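Long-range contact in restriction endonuclease S subunits (Thermoanaerobacter tengcongensis, PDB 3OKG), which probably recognises the target DNA sequence as the specificity subunit of a type I methyltransferase, where it joins the methylating M polypeptides: residues D320-W326 and L362-Q368. Sequence-based numbering, arbitrary orientation.
Sequences DSLERFW and LPPLEEQ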
loop_
_atom_site.group_PDB
_atom_site.type_symbol
_atom_site.label_atom_id
_atom_site.label_comp_id
_atom_site.label_asym_id
_atom_site.label_seq_id
_atom_site.Cartn_x
_atom_site.Cartn_y
_atom_site.Cartn_z
ATOM N N ASP A 320 40.969 -10.005 5.789
ATOM C CA ASP A 320 41.232 -8.897 4.874
ATOM C C ASP A 320 40.866 -9.208 3.419
ATOM O O ASP A 320 40.552 -8.300 2.666
ATOM C CB ASP A 320 42.691 -8.437 4.955
ATOM C CG ASP A 320 43.083 -7.983 6.346
ATOM O OD1 ASP A 320 42.205 -7.470 7.071
ATOM O OD2 ASP A 320 44.268 -8.142 6.709
ATOM N N SER A 321 40.908 -10.472 3.016
ATOM C CA SER A 321 40.659 -10.781 1.602
ATOM C C SER A 321 39.174 -10.880 1.252
ATOM O O SER A 321 38.840 -11.206 0.120
ATOM C CB SER A 321 41.352 -12.078 1.193
ATOM O OG SER A 321 40.739 -13.186 1.831
ATOM N N LEU A 322 38.296 -10.625 2.221
ATOM C CA LEU A 322 36.852 -10.792 2.015
ATOM C C LEU A 322 36.093 -9.536 2.455
ATOM O O LEU A 322 36.225 -9.100 3.603
ATOM C CB LEU A 322 36.331 -12.014 2.782
ATOM C CG LEU A 322 34.801 -12.220 2.846
ATOM C CD1 LEU A 322 34.238 -12.569 1.458
ATOM C CD2 LEU A 322 34.450 -13.333 3.825
ATOM N N GLU A 323 35.326 -8.955 1.525
ATOM C CA GLU A 323 34.472 -7.803 1.790
ATOM C C GLU A 323 33.228 -8.228 2.550
ATOM O O GLU A 323 32.591 -9.231 2.212
ATOM C CB GLU A 323 34.048 -7.142 0.475
ATOM C CG GLU A 323 35.122 -6.292 -0.174
ATOM C CD GLU A 323 35.411 -5.022 0.619
ATOM O OE1 GLU A 323 34.545 -4.606 1.416
ATOM O OE2 GLU A 323 36.499 -4.436 0.446
ATOM N N ARG A 324 32.881 -7.460 3.576
ATOM C CA ARG A 324 31.703 -7.736 4.377
ATOM C C ARG A 324 30.480 -7.921 3.496
ATOM O O ARG A 324 29.692 -8.866 3.643
ATOM C CB ARG A 324 31.446 -6.530 5.297
ATOM C CG ARG A 324 30.114 -6.588 5.977
ATOM C CD ARG A 324 30.151 -5.822 7.279
ATOM N NE ARG A 324 29.773 -4.423 7.149
ATOM C CZ ARG A 324 30.628 -3.444 6.900
ATOM N NH1 ARG A 324 31.917 -3.721 6.734
ATOM N NH2 ARG A 324 30.189 -2.188 6.820
ATOM N N PHE A 325 30.303 -6.984 2.582
ATOM C CA PHE A 325 29.098 -7.005 1.759
ATOM C C PHE A 325 29.077 -8.076 0.674
ATOM O O PHE A 325 27.998 -8.492 0.237
ATOM C CB PHE A 325 28.805 -5.607 1.233
ATOM C CG PHE A 325 28.362 -4.668 2.332
ATOM C CD1 PHE A 325 27.242 -4.976 3.089
ATOM C CD2 PHE A 325 29.075 -3.521 2.628
ATOM C CE1 PHE A 325 26.817 -4.128 4.126
ATOM C CE2 PHE A 325 28.665 -2.674 3.653
ATOM C CZ PHE A 325 27.537 -2.990 4.407
ATOM N N TRP A 326 30.257 -8.556 0.277
ATOM C CA TRP A 326 30.320 -9.735 -0.632
ATOM C C TRP A 326 29.763 -10.949 0.102
ATOM O O TRP A 326 28.908 -11.689 -0.415
ATOM C CB TRP A 326 31.772 -9.992 -1.072
ATOM C CG TRP A 326 31.959 -11.141 -2.047
ATOM C CD1 TRP A 326 32.535 -12.371 -1.778
ATOM C CD2 TRP A 326 31.601 -11.163 -3.438
ATOM N NE1 TRP A 326 32.556 -13.148 -2.923
ATOM C CE2 TRP A 326 32.003 -12.425 -3.959
ATOM C CE3 TRP A 326 31.017 -10.227 -4.308
ATOM C CZ2 TRP A 326 31.792 -12.787 -5.288
ATOM C CZ3 TRP A 326 30.813 -10.590 -5.640
ATOM C CH2 TRP A 326 31.205 -11.856 -6.117
ATOM N N LEU A 362 35.762 -16.204 -4.606
ATOM C CA LEU A 362 36.451 -15.090 -4.019
ATOM C C LEU A 362 37.260 -14.328 -5.041
ATOM O O LEU A 362 38.389 -14.738 -5.366
ATOM C CB LEU A 362 37.357 -15.566 -2.852
ATOM C CG LEU A 362 37.927 -14.419 -2.004
ATOM C CD1 LEU A 362 36.853 -13.889 -1.005
ATOM C CD2 LEU A 362 39.190 -14.856 -1.257
ATOM N N PRO A 363 36.690 -13.214 -5.551
ATOM C CA PRO A 363 37.414 -12.291 -6.418
ATOM C C PRO A 363 38.443 -11.523 -5.618
ATOM O O PRO A 363 38.376 -11.513 -4.385
ATOM C CB PRO A 363 36.324 -11.289 -6.878
ATOM C CG PRO A 363 34.998 -11.928 -6.510
ATOM C CD PRO A 363 35.319 -12.741 -5.279
ATOM N N PRO A 364 39.368 -10.850 -6.311
ATOM C CA PRO A 364 40.205 -9.857 -5.643
ATOM C C PRO A 364 39.302 -8.777 -5.028
ATOM O O PRO A 364 38.180 -8.558 -5.486
ATOM C CB PRO A 364 41.042 -9.269 -6.779
ATOM C CG PRO A 364 40.984 -10.281 -7.886
ATOM C CD PRO A 364 39.682 -10.998 -7.743
ATOM N N LEU A 365 39.784 -8.104 -3.998
ATOM C CA LEU A 365 38.947 -7.108 -3.304
ATOM C C LEU A 365 38.333 -6.081 -4.241
ATOM O O LEU A 365 37.164 -5.707 -4.105
ATOM C CB LEU A 365 39.754 -6.393 -2.229
ATOM C CG LEU A 365 40.040 -7.254 -1.001
ATOM C CD1 LEU A 365 41.134 -6.610 -0.152
ATOM C CD2 LEU A 365 38.760 -7.452 -0.190
ATOM N N GLU A 366 39.125 -5.612 -5.195
ATOM C CA GLU A 366 38.641 -4.580 -6.092
ATOM C C GLU A 366 37.421 -5.062 -6.876
ATOM O O GLU A 366 36.497 -4.294 -7.108
ATOM C CB GLU A 366 39.734 -4.075 -7.036
ATOM C CG GLU A 366 39.622 -2.564 -7.280
ATOM C CD GLU A 366 39.891 -2.150 -8.728
ATOM O OE1 GLU A 366 39.725 -0.950 -9.044
ATOM O OE2 GLU A 366 40.262 -3.018 -9.550
ATOM N N GLU A 367 37.417 -6.331 -7.273
ATOM C CA GLU A 367 36.304 -6.868 -8.051
ATOM C C GLU A 367 35.096 -7.151 -7.169
ATOM O O GLU A 367 33.957 -7.001 -7.609
ATOM C CB GLU A 367 36.715 -8.130 -8.797
ATOM C CG GLU A 367 35.575 -8.853 -9.512
ATOM C CD GLU A 367 35.187 -8.186 -10.830
ATOM O OE1 GLU A 367 35.623 -7.040 -11.077
ATOM O OE2 GLU A 367 34.440 -8.807 -11.611
ATOM N N GLN A 368 35.330 -7.579 -5.929
ATOM C CA GLN A 368 34.215 -7.725 -4.991
ATOM C C GLN A 368 33.537 -6.380 -4.833
ATOM O O GLN A 368 32.310 -6.302 -4.779
ATOM C CB GLN A 368 34.663 -8.179 -3.600
ATOM C CG GLN A 368 35.127 -9.608 -3.535
ATOM C CD GLN A 368 35.722 -9.932 -2.176
ATOM O OE1 GLN A 368 35.103 -9.664 -1.142
ATOM N NE2 GLN A 368 36.931 -10.505 -2.170
HETATM O O HOH W 1 40.374 -11.386 -2.102
#
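The amide of Gln368 reaches across to the backbone of Ser321 and Glu323 and bonds to both. Glu323 N donates to Gln368 OE1 at 2.8 Å in a nearly straight bond (166°). On the other branch, NE2 of Gln368 gives one bond to Ser321 O at 3.1 Å and one to Pro363 O at 2.8 Å, both acceptors lying close to the amide plane. Three bonds thus fix the rotation of this buried amide and tell its oxygen end from its nitrogen end. A water bridges the same two carbonyl oxygens, donating to each.

With CG anti to the carbonyl carbon (chi1 -71°) and the chain extended beyond it, Gln368 also lays its CG over the five-membered ring of Trp326, 3.9 Å from the centroid. Pro363 covers the same indole face further along, its CG over the six-membered ring in a second CH-pi contact; Trp326 NE1 donates to Pro361 O. Leu365 brings CD1 to 3.3 Å from Asp320 O, while Leu322 and Leu362 cross at about a right angle, their CD1 atoms touching. Replacing Gln368 by alanine is likely to leave Glu323 N without its acceptor, Ser321 O and Pro363 O with the water alone of the two donors described, and part of the indole face uncovered.

Glu323 OE2 adds a salt bridge to Arg369. The contact packs the N-terminal start of helix 324-333 against that of the long helix 365-388, joining a DNA specificity (target recognition) domain to the coiled-coil spacer characteristic of HsdS subunits.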